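Local coordinates for protein bifunctional dTDP-4-dehydrorhamnose 3,5-epimerase/dTDP-4-dehydrorhamnose reductase (Arabidopsis thaliana, PDB 4QQR) that carries out the 3,5-epimerisation and NADPH-dependent 4-reduction that turn dTDP-4-keto-6-deoxyglucose into dTDP-beta-L-rhamnose, and also forms UDP-beta-L-rhamnose, at residues M210-P224 / L267-S281. Residues are numbered along the deposited sequence; the frame is centred on the assembly and turned at random.
Sequences MAKRNLTGIYNFTNP and LDATKLKTEFPELMS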
ATOM      1  N   MET A 210     -25.647   7.175  -2.881  1.00 46.40           N
ATOM      2  CA  MET A 210     -24.762   7.089  -1.713  1.00 43.24           C
ATOM      3  C   MET A 210     -23.964   8.362  -1.594  1.00 43.38           C
ATOM      4  O   MET A 210     -23.826   8.910  -0.503  1.00 44.03           O
ATOM      5  CB  MET A 210     -23.836   5.880  -1.815  1.00 37.52           C
ATOM      6  CG  MET A 210     -24.592   4.551  -1.802  1.00 42.41           C
ATOM      7  SD  MET A 210     -23.519   3.104  -1.774  1.00 43.10           S
ATOM      8  CE  MET A 210     -23.026   3.079  -0.057  1.00 36.73           C
ATOM      9  N   ALA A 211     -23.461   8.828  -2.739  1.00 44.16           N
ATOM     10  CA  ALA A 211     -22.837  10.143  -2.863  1.00 44.61           C
ATOM     11  C   ALA A 211     -23.784  11.244  -2.379  1.00 45.69           C
ATOM     12  O   ALA A 211     -23.414  12.052  -1.525  1.00 47.37           O
ATOM     13  CB  ALA A 211     -22.417  10.400  -4.298  1.00 39.95           C
ATOM     14  N   LYS A 212     -25.000  11.273  -2.917  1.00 41.56           N
ATOM     15  CA  LYS A 212     -25.975  12.270  -2.496  1.00 43.70           C
ATOM     16  C   LYS A 212     -26.190  12.268  -0.974  1.00 44.27           C
ATOM     17  O   LYS A 212     -26.415  13.317  -0.385  1.00 44.81           O
ATOM     18  CB  LYS A 212     -27.297  12.083  -3.239  1.00 46.14           C
ATOM     19  CG  LYS A 212     -27.282  12.531  -4.719  1.00 48.51           C
ATOM     20  CD  LYS A 212     -28.573  12.111  -5.428  1.00 44.05           C
ATOM     21  CE  LYS A 212     -28.758  12.844  -6.749  1.00 54.51           C
ATOM     22  NZ  LYS A 212     -29.740  12.167  -7.684  1.00 55.33           N
ATOM     23  N   ARG A 213     -26.082  11.098  -0.342  1.00 43.96           N
ATOM     24  CA  ARG A 213     -26.301  10.976   1.093  1.00 41.05           C
ATOM     25  C   ARG A 213     -25.022  11.131   1.881  1.00 41.30           C
ATOM     26  O   ARG A 213     -25.002  10.896   3.085  1.00 41.67           O
ATOM     27  CB  ARG A 213     -26.899   9.622   1.423  1.00 40.82           C
ATOM     28  CG  ARG A 213     -28.231   9.392   0.791  1.00 44.69           C
ATOM     29  CD  ARG A 213     -28.825   8.069   1.249  1.00 45.67           C
ATOM     30  NE  ARG A 213     -29.941   7.676   0.400  1.00 44.96           N
ATOM     31  CZ  ARG A 213     -30.637   6.555   0.540  1.00 45.00           C
ATOM     32  NH1 ARG A 213     -30.340   5.691   1.507  1.00 41.19           N
ATOM     33  NH2 ARG A 213     -31.634   6.303  -0.301  1.00 46.11           N
ATOM     34  N   ASN A 214     -23.954  11.502   1.191  1.00 45.14           N
ATOM     35  CA  ASN A 214     -22.626  11.606   1.796  1.00 46.55           C
ATOM     36  C   ASN A 214     -22.166  10.373   2.617  1.00 44.76           C
ATOM     37  O   ASN A 214     -21.610  10.510   3.712  1.00 41.19           O
ATOM     38  CB  ASN A 214     -22.546  12.890   2.619  1.00 46.46           C
ATOM     39  CG  ASN A 214     -22.971  14.114   1.825  1.00 47.40           C
ATOM     40  OD1 ASN A 214     -22.487  14.347   0.714  1.00 49.33           O
ATOM     41  ND2 ASN A 214     -23.892  14.890   2.383  1.00 44.75           N
ATOM     42  N   LEU A 215     -22.401   9.177   2.078  1.00 40.79           N
ATOM     43  CA  LEU A 215     -21.997   7.942   2.755  1.00 43.55           C
ATOM     44  C   LEU A 215     -20.483   7.745   2.736  1.00 40.13           C
ATOM     45  O   LEU A 215     -19.805   8.198   1.820  1.00 39.34           O
ATOM     46  CB  LEU A 215     -22.695   6.722   2.145  1.00 41.57           C
ATOM     47  CG  LEU A 215     -24.209   6.722   2.316  1.00 42.13           C
ATOM     48  CD1 LEU A 215     -24.802   5.391   1.856  1.00 38.25           C
ATOM     49  CD2 LEU A 215     -24.561   7.014   3.763  1.00 39.22           C
ATOM     50  N   THR A 216     -19.956   7.065   3.750  1.00 41.47           N
ATOM     51  CA  THR A 216     -18.506   6.845   3.855  1.00 42.49           C
ATOM     52  C   THR A 216     -18.188   5.512   4.521  1.00 39.07           C
ATOM     53  O   THR A 216     -19.076   4.851   5.044  1.00 42.17           O
ATOM     54  CB  THR A 216     -17.793   8.016   4.590  1.00 42.17           C
ATOM     55  OG1 THR A 216     -18.617   8.492   5.664  1.00 49.16           O
ATOM     56  CG2 THR A 216     -17.547   9.171   3.629  1.00 43.73           C
ATOM     57  N   GLY A 217     -16.918   5.127   4.509  1.00 42.95           N
ATOM     58  CA  GLY A 217     -16.507   3.827   5.000  1.00 34.77           C
ATOM     59  C   GLY A 217     -16.619   2.783   3.899  1.00 42.16           C
ATOM     60  O   GLY A 217     -16.733   3.109   2.711  1.00 40.44           O
ATOM     61  N   ILE A 218     -16.592   1.518   4.297  1.00 39.84           N
ATOM     62  CA  ILE A 218     -16.641   0.421   3.348  1.00 42.88           C
ATOM     63  C   ILE A 218     -18.076  -0.096   3.174  1.00 43.27           C
ATOM     64  O   ILE A 218     -18.801  -0.237   4.152  1.00 45.76           O
ATOM     65  CB  ILE A 218     -15.702  -0.725   3.798  1.00 41.49           C
ATOM     66  CG1 ILE A 218     -14.242  -0.269   3.716  1.00 43.82           C
ATOM     67  CG2 ILE A 218     -15.912  -1.974   2.950  1.00 43.45           C
ATOM     68  CD1 ILE A 218     -13.242  -1.198   4.422  1.00 40.05           C
ATOM     69  N   TYR A 219     -18.494  -0.345   1.936  1.00 40.00           N
ATOM     70  CA  TYR A 219     -19.731  -1.084   1.699  1.00 40.20           C
ATOM     71  C   TYR A 219     -19.472  -2.244   0.755  1.00 41.51           C
ATOM     72  O   TYR A 219     -18.925  -2.054  -0.337  1.00 42.03           O
ATOM     73  CB  TYR A 219     -20.827  -0.208   1.092  1.00 37.54           C
ATOM     74  CG  TYR A 219     -21.406   0.828   2.015  1.00 38.94           C
ATOM     75  CD1 TYR A 219     -20.710   2.002   2.285  1.00 41.46           C
ATOM     76  CD2 TYR A 219     -22.654   0.651   2.607  1.00 38.19           C
ATOM     77  CE1 TYR A 219     -21.230   2.975   3.127  1.00 39.81           C
ATOM     78  CE2 TYR A 219     -23.185   1.620   3.456  1.00 38.61           C
ATOM     79  CZ  TYR A 219     -22.460   2.785   3.709  1.00 40.21           C
ATOM     80  OH  TYR A 219     -22.938   3.778   4.538  1.00 40.94           O
ATOM     81  N   ASN A 220     -19.846  -3.443   1.195  1.00 41.11           N
ATOM     82  CA  ASN A 220     -20.022  -4.577   0.306  1.00 38.14           C
ATOM     83  C   ASN A 220     -21.054  -4.127  -0.719  1.00 36.32           C
ATOM     84  O   ASN A 220     -22.104  -3.600  -0.353  1.00 37.35           O
ATOM     85  CB  ASN A 220     -20.520  -5.811   1.083  1.00 40.05           C
ATOM     86  CG  ASN A 220     -19.409  -6.525   1.875  1.00 40.11           C
ATOM     87  OD1 ASN A 220     -18.211  -6.364   1.612  1.00 38.79           O
ATOM     88  ND2 ASN A 220     -19.820  -7.337   2.833  1.00 39.94           N
ATOM     89  N   PHE A 221     -20.747  -4.302  -2.000  1.00 37.09           N
ATOM     90  CA  PHE A 221     -21.533  -3.672  -3.068  1.00 38.80           C
ATOM     91  C   PHE A 221     -21.923  -4.696  -4.141  1.00 38.91           C
ATOM     92  O   PHE A 221     -21.764  -4.473  -5.340  1.00 38.50           O
ATOM     93  CB  PHE A 221     -20.764  -2.474  -3.679  1.00 40.47           C
ATOM     94  CG  PHE A 221     -21.660  -1.394  -4.233  1.00 37.97           C
ATOM     95  CD1 PHE A 221     -22.532  -0.712  -3.407  1.00 39.00           C
ATOM     96  CD2 PHE A 221     -21.638  -1.071  -5.575  1.00 39.20           C
ATOM     97  CE1 PHE A 221     -23.361   0.266  -3.900  1.00 36.92           C
ATOM     98  CE2 PHE A 221     -22.472  -0.087  -6.069  1.00 41.06           C
ATOM     99  CZ  PHE A 221     -23.332   0.578  -5.221  1.00 38.64           C
ATOM    100  N   THR A 222     -22.428  -5.833  -3.679  1.00 39.21           N
ATOM    101  CA  THR A 222     -22.936  -6.876  -4.542  1.00 35.18           C
ATOM    102  C   THR A 222     -24.369  -7.025  -4.102  1.00 35.41           C
ATOM    103  O   THR A 222     -24.720  -6.570  -3.020  1.00 31.53           O
ATOM    104  CB  THR A 222     -22.179  -8.182  -4.330  1.00 35.85           C
ATOM    105  OG1 THR A 222     -21.972  -8.398  -2.929  1.00 39.27           O
ATOM    106  CG2 THR A 222     -20.833  -8.108  -4.988  1.00 36.80           C
ATOM    107  N   ASN A 223     -25.202  -7.616  -4.950  1.00 39.09           N
ATOM    108  CA  ASN A 223     -26.591  -7.879  -4.597  1.00 39.25           C
ATOM    109  C   ASN A 223     -26.632  -8.940  -3.526  1.00 36.91           C
ATOM    110  O   ASN A 223     -25.730  -9.775  -3.456  1.00 40.05           O
ATOM    111  CB  ASN A 223     -27.381  -8.353  -5.814  1.00 38.85           C
ATOM    112  CG  ASN A 223     -27.547  -7.275  -6.842  1.00 39.37           C
ATOM    113  OD1 ASN A 223     -26.613  -6.966  -7.573  1.00 43.89           O
ATOM    114  ND2 ASN A 223     -28.735  -6.688  -6.907  1.00 40.19           N
ATOM    115  N   PRO A 224     -27.656  -8.892  -2.664  1.00 39.15           N
ATOM    116  CA  PRO A 224     -27.839  -9.933  -1.642  1.00 39.11           C
ATOM    117  C   PRO A 224     -27.934 -11.326  -2.263  1.00 38.47           C
ATOM    118  O   PRO A 224     -28.449 -11.458  -3.366  1.00 41.23           O
ATOM    119  CB  PRO A 224     -29.153  -9.531  -0.974  1.00 36.03           C
ATOM    120  CG  PRO A 224     -29.202  -8.044  -1.112  1.00 37.02           C
ATOM    121  CD  PRO A 224     -28.523  -7.720  -2.426  1.00 40.04           C
ATOM    122  N   LEU A 267     -20.545 -12.130   0.037  1.00 42.96           N
ATOM    123  CA  LEU A 267     -20.354 -10.862   0.743  1.00 41.40           C
ATOM    124  C   LEU A 267     -21.646 -10.517   1.449  1.00 44.54           C
ATOM    125  O   LEU A 267     -22.700 -10.479   0.811  1.00 36.11           O
ATOM    126  CB  LEU A 267     -20.006  -9.742  -0.244  1.00 39.84           C
ATOM    127  CG  LEU A 267     -18.546  -9.322  -0.427  1.00 38.95           C
ATOM    128  CD1 LEU A 267     -17.597 -10.444  -0.101  1.00 39.70           C
ATOM    129  CD2 LEU A 267     -18.296  -8.828  -1.837  1.00 38.63           C
ATOM    130  N   ASP A 268     -21.565 -10.271   2.760  1.00 44.51           N
ATOM    131  CA  ASP A 268     -22.731  -9.900   3.560  1.00 40.01           C
ATOM    132  C   ASP A 268     -23.328  -8.572   3.080  1.00 39.69           C
ATOM    133  O   ASP A 268     -22.649  -7.553   3.059  1.00 41.33           O
ATOM    134  CB  ASP A 268     -22.342  -9.791   5.034  1.00 46.00           C
ATOM    135  CG  ASP A 268     -23.546  -9.861   5.973  1.00 47.75           C
ATOM    136  OD1 ASP A 268     -23.425 -10.512   7.040  1.00 55.47           O
ATOM    137  OD2 ASP A 268     -24.605  -9.274   5.657  1.00 40.10           O
ATOM    138  N   ALA A 269     -24.605  -8.583   2.712  1.00 40.21           N
ATOM    139  CA  ALA A 269     -25.243  -7.388   2.158  1.00 42.55           C
ATOM    140  C   ALA A 269     -26.073  -6.597   3.173  1.00 43.31           C
ATOM    141  O   ALA A 269     -26.741  -5.628   2.807  1.00 47.22           O
ATOM    142  CB  ALA A 269     -26.089  -7.742   0.926  1.00 38.70           C
ATOM    143  N   THR A 270     -26.019  -7.001   4.438  1.00 40.46           N
ATOM    144  CA  THR A 270     -26.785  -6.354   5.500  1.00 41.73           C
ATOM    145  C   THR A 270     -26.652  -4.833   5.512  1.00 43.30           C
ATOM    146  O   THR A 270     -27.657  -4.109   5.500  1.00 46.81           O
ATOM    147  CB  THR A 270     -26.387  -6.916   6.869  1.00 41.99           C
ATOM    148  OG1 THR A 270     -26.619  -8.328   6.872  1.00 43.19           O
ATOM    149  CG2 THR A 270     -27.183  -6.265   7.978  1.00 37.00           C
ATOM    150  N   LYS A 271     -25.417  -4.352   5.508  1.00 37.61           N
ATOM    151  CA  LYS A 271     -25.172  -2.920   5.573  1.00 38.37           C
ATOM    152  C   LYS A 271     -25.739  -2.147   4.384  1.00 40.65           C
ATOM    153  O   LYS A 271     -26.324  -1.093   4.576  1.00 45.38           O
ATOM    154  CB  LYS A 271     -23.681  -2.633   5.759  1.00 42.71           C
ATOM    155  CG  LYS A 271     -23.311  -1.166   5.968  1.00 41.94           C
ATOM    156  CD  LYS A 271     -21.809  -1.055   6.117  1.00 41.38           C
ATOM    157  CE  LYS A 271     -21.340   0.353   6.402  1.00 40.20           C
ATOM    158  NZ  LYS A 271     -19.911   0.308   6.867  1.00 37.31           N
ATOM    159  N   LEU A 272     -25.592  -2.664   3.166  1.00 42.70           N
ATOM    160  CA  LEU A 272     -26.179  -2.002   1.988  1.00 42.39           C
ATOM    161  C   LEU A 272     -27.708  -2.069   1.990  1.00 43.30           C
ATOM    162  O   LEU A 272     -28.370  -1.096   1.617  1.00 41.76           O
ATOM    163  CB  LEU A 272     -25.647  -2.596   0.675  1.00 39.41           C
ATOM    164  CG  LEU A 272     -25.252  -1.614  -0.432  1.00 42.26           C
ATOM    165  CD1 LEU A 272     -25.884  -1.963  -1.762  1.00 39.60           C
ATOM    166  CD2 LEU A 272     -25.556  -0.154  -0.050  1.00 45.34           C
ATOM    167  N   LYS A 273     -28.262  -3.210   2.413  1.00 41.64           N
ATOM    168  CA  LYS A 273     -29.720  -3.407   2.435  1.00 44.07           C
ATOM    169  C   LYS A 273     -30.411  -2.525   3.466  1.00 45.41           C
ATOM    170  O   LYS A 273     -31.508  -2.010   3.232  1.00 44.29           O
ATOM    171  CB  LYS A 273     -30.073  -4.866   2.720  1.00 45.11           C
ATOM    172  CG  LYS A 273     -31.567  -5.172   2.619  1.00 47.12           C
ATOM    173  CD  LYS A 273     -31.869  -5.898   1.315  1.00 47.07           C
ATOM    174  CE  LYS A 273     -33.333  -6.250   1.187  1.00 42.96           C
ATOM    175  NZ  LYS A 273     -34.099  -5.137   0.624  1.00 42.59           N
ATOM    176  N   THR A 274     -29.766  -2.375   4.620  1.00 44.85           N
ATOM    177  CA  THR A 274     -30.284  -1.518   5.670  1.00 44.66           C
ATOM    178  C   THR A 274     -30.403  -0.079   5.173  1.00 46.35           C
ATOM    179  O   THR A 274     -31.384   0.602   5.465  1.00 48.33           O
ATOM    180  CB  THR A 274     -29.404  -1.597   6.931  1.00 47.33           C
ATOM    181  OG1 THR A 274     -29.593  -2.877   7.553  1.00 44.57           O
ATOM    182  CG2 THR A 274     -29.763  -0.489   7.910  1.00 37.88           C
ATOM    183  N   GLU A 275     -29.418   0.362   4.397  1.00 43.80           N
ATOM    184  CA  GLU A 275     -29.422   1.692   3.809  1.00 41.70           C
ATOM    185  C   GLU A 275     -30.282   1.766   2.544  1.00 47.06           C
ATOM    186  O   GLU A 275     -30.735   2.846   2.171  1.00 48.48           O
ATOM    187  CB  GLU A 275     -27.984   2.130   3.486  1.00 45.85           C
ATOM    188  CG  GLU A 275     -27.850   3.587   3.020  1.00 48.29           C
ATOM    189  CD  GLU A 275     -28.236   4.594   4.110  1.00 49.75           C
ATOM    190  OE1 GLU A 275     -27.820   4.374   5.277  1.00 44.09           O
ATOM    191  OE2 GLU A 275     -28.963   5.583   3.801  1.00 44.16           O
ATOM    192  N   PHE A 276     -30.496   0.626   1.880  1.00 47.02           N
ATOM    193  CA  PHE A 276     -31.324   0.571   0.662  1.00 45.82           C
ATOM    194  C   PHE A 276     -32.269  -0.650   0.647  1.00 50.03           C
ATOM    195  O   PHE A 276     -31.949  -1.680   0.036  1.00 47.50           O
ATOM    196  CB  PHE A 276     -30.431   0.560  -0.587  1.00 42.44           C
ATOM    197  CG  PHE A 276     -29.664   1.838  -0.793  1.00 45.21           C
ATOM    198  CD1 PHE A 276     -30.234   2.900  -1.474  1.00 43.85           C
ATOM    199  CD2 PHE A 276     -28.377   1.983  -0.286  1.00 45.96           C
ATOM    200  CE1 PHE A 276     -29.538   4.078  -1.645  1.00 44.60           C
ATOM    201  CE2 PHE A 276     -27.673   3.155  -0.452  1.00 42.47           C
ATOM    202  CZ  PHE A 276     -28.247   4.204  -1.129  1.00 46.31           C
ATOM    203  N   PRO A 277     -33.430  -0.541   1.328  1.00 51.25           N
ATOM    204  CA  PRO A 277     -34.418  -1.635   1.465  1.00 52.00           C
ATOM    205  C   PRO A 277     -34.920  -2.198   0.121  1.00 48.23           C
ATOM    206  O   PRO A 277     -35.249  -3.372  -0.012  1.00 47.43           O
ATOM    207  CB  PRO A 277     -35.580  -0.966   2.214  1.00 53.81           C
ATOM    208  CG  PRO A 277     -34.939   0.188   2.960  1.00 46.97           C
ATOM    209  CD  PRO A 277     -33.840   0.677   2.061  1.00 48.14           C
ATOM    210  N   GLU A 278     -34.975  -1.329  -0.868  1.00 45.67           N
ATOM    211  CA  GLU A 278     -35.387  -1.678  -2.214  1.00 50.80           C
ATOM    212  C   GLU A 278     -34.364  -2.561  -2.955  1.00 51.24           C
ATOM    213  O   GLU A 278     -34.631  -3.027  -4.067  1.00 48.73           O
ATOM    214  CB  GLU A 278     -35.580  -0.370  -2.965  1.00 53.93           C
ATOM    215  CG  GLU A 278     -35.003   0.784  -2.114  1.00 60.23           C
ATOM    216  CD  GLU A 278     -34.553   1.972  -2.933  1.00 64.55           C
ATOM    217  OE1 GLU A 278     -33.815   2.809  -2.374  1.00 63.42           O
ATOM    218  OE2 GLU A 278     -34.949   2.069  -4.120  1.00 66.70           O
ATOM    219  N   LEU A 279     -33.191  -2.780  -2.360  1.00 51.00           N
ATOM    220  CA  LEU A 279     -32.152  -3.584  -3.017  1.00 48.21           C
ATOM    221  C   LEU A 279     -32.601  -5.033  -3.209  1.00 46.70           C
ATOM    222  O   LEU A 279     -32.965  -5.704  -2.246  1.00 46.40           O
ATOM    223  CB  LEU A 279     -30.846  -3.542  -2.236  1.00 43.86           C
ATOM    224  CG  LEU A 279     -29.637  -4.316  -2.768  1.00 41.70           C
ATOM    225  CD1 LEU A 279     -29.232  -3.813  -4.124  1.00 43.33           C
ATOM    226  CD2 LEU A 279     -28.482  -4.174  -1.813  1.00 37.10           C
ATOM    227  N   MET A 280     -32.562  -5.507  -4.454  1.00 43.24           N
ATOM    228  CA  MET A 280     -33.016  -6.854  -4.778  1.00 45.78           C
ATOM    229  C   MET A 280     -31.889  -7.884  -4.763  1.00 46.72           C
ATOM    230  O   MET A 280     -30.711  -7.539  -4.924  1.00 44.06           O
ATOM    231  CB  MET A 280     -33.659  -6.859  -6.152  1.00 47.71           C
ATOM    232  CG  MET A 280     -34.598  -5.705  -6.390  1.00 49.66           C
ATOM    233  SD  MET A 280     -35.178  -5.754  -8.092  1.00 60.31           S
ATOM    234  CE  MET A 280     -35.766  -7.446  -8.185  1.00 48.05           C
ATOM    235  N   SER A 281     -32.251  -9.152  -4.583  1.00 41.15           N
ATOM    236  CA  SER A 281     -31.259 -10.220  -4.633  1.00 43.03           C
ATOM    237  C   SER A 281     -30.865 -10.538  -6.069  1.00 42.55           C
ATOM    238  O   SER A 281     -31.567 -10.153  -7.008  1.00 38.17           O
ATOM    239  CB  SER A 281     -31.768 -11.471  -3.931  1.00 44.70           C
ATOM    240  OG  SER A 281     -31.800 -11.256  -2.538  1.00 44.38           O
TER
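K271 lies across the Y219 ring and reaches the strand backbone beyond it. Its CB points toward the strand; CG rests against CE2 and CD2 of Y219; CD nears I218 O; K271 CE sits over one face of Y219, 3.9 Å from the ring centroid, a CH-pi contact. NZ ends above the same face in a cation-pi contact, and K271 NZ donates to I218 O (3.0 Å) in the carbonyl plane. CG stands anti to the backbone N (chi1 -175°) and the chain is extended beyond it, which carries NZ along the ring face to I218 O. Cut back to an alanine, the residue would probably leave I218 O without this donor and Y219 without cover on that face. M210 CE covers the opposite face, over its centre. Farther along, F276 lies under one face of the R213 guanidinium, the planes 22° apart, while M210 CG touches F276 CE2 at 3.6 Å. R213 NH1 grips E275 twice, by a salt bridge to E275 OE2 on its anti lone pair (2.7 Å) and by a hydrogen bond to E275 O. At the other end N220 ND2 donates to D268 O (2.8 Å, nearly straight), and also bonds F131 O, while its OD1 accepts from R165. N223 ND2 donates to M280 O at 2.9 Å, and P224 CG packs on A269 CB. The axes of helix 270-275 and strand 217-220, the last of the parallel Rossmann-type sheet, thus come within 7.5 Å at 94°, with strand 161-166 beside that strand and helix 200-212 meeting L272 and F221 through L203.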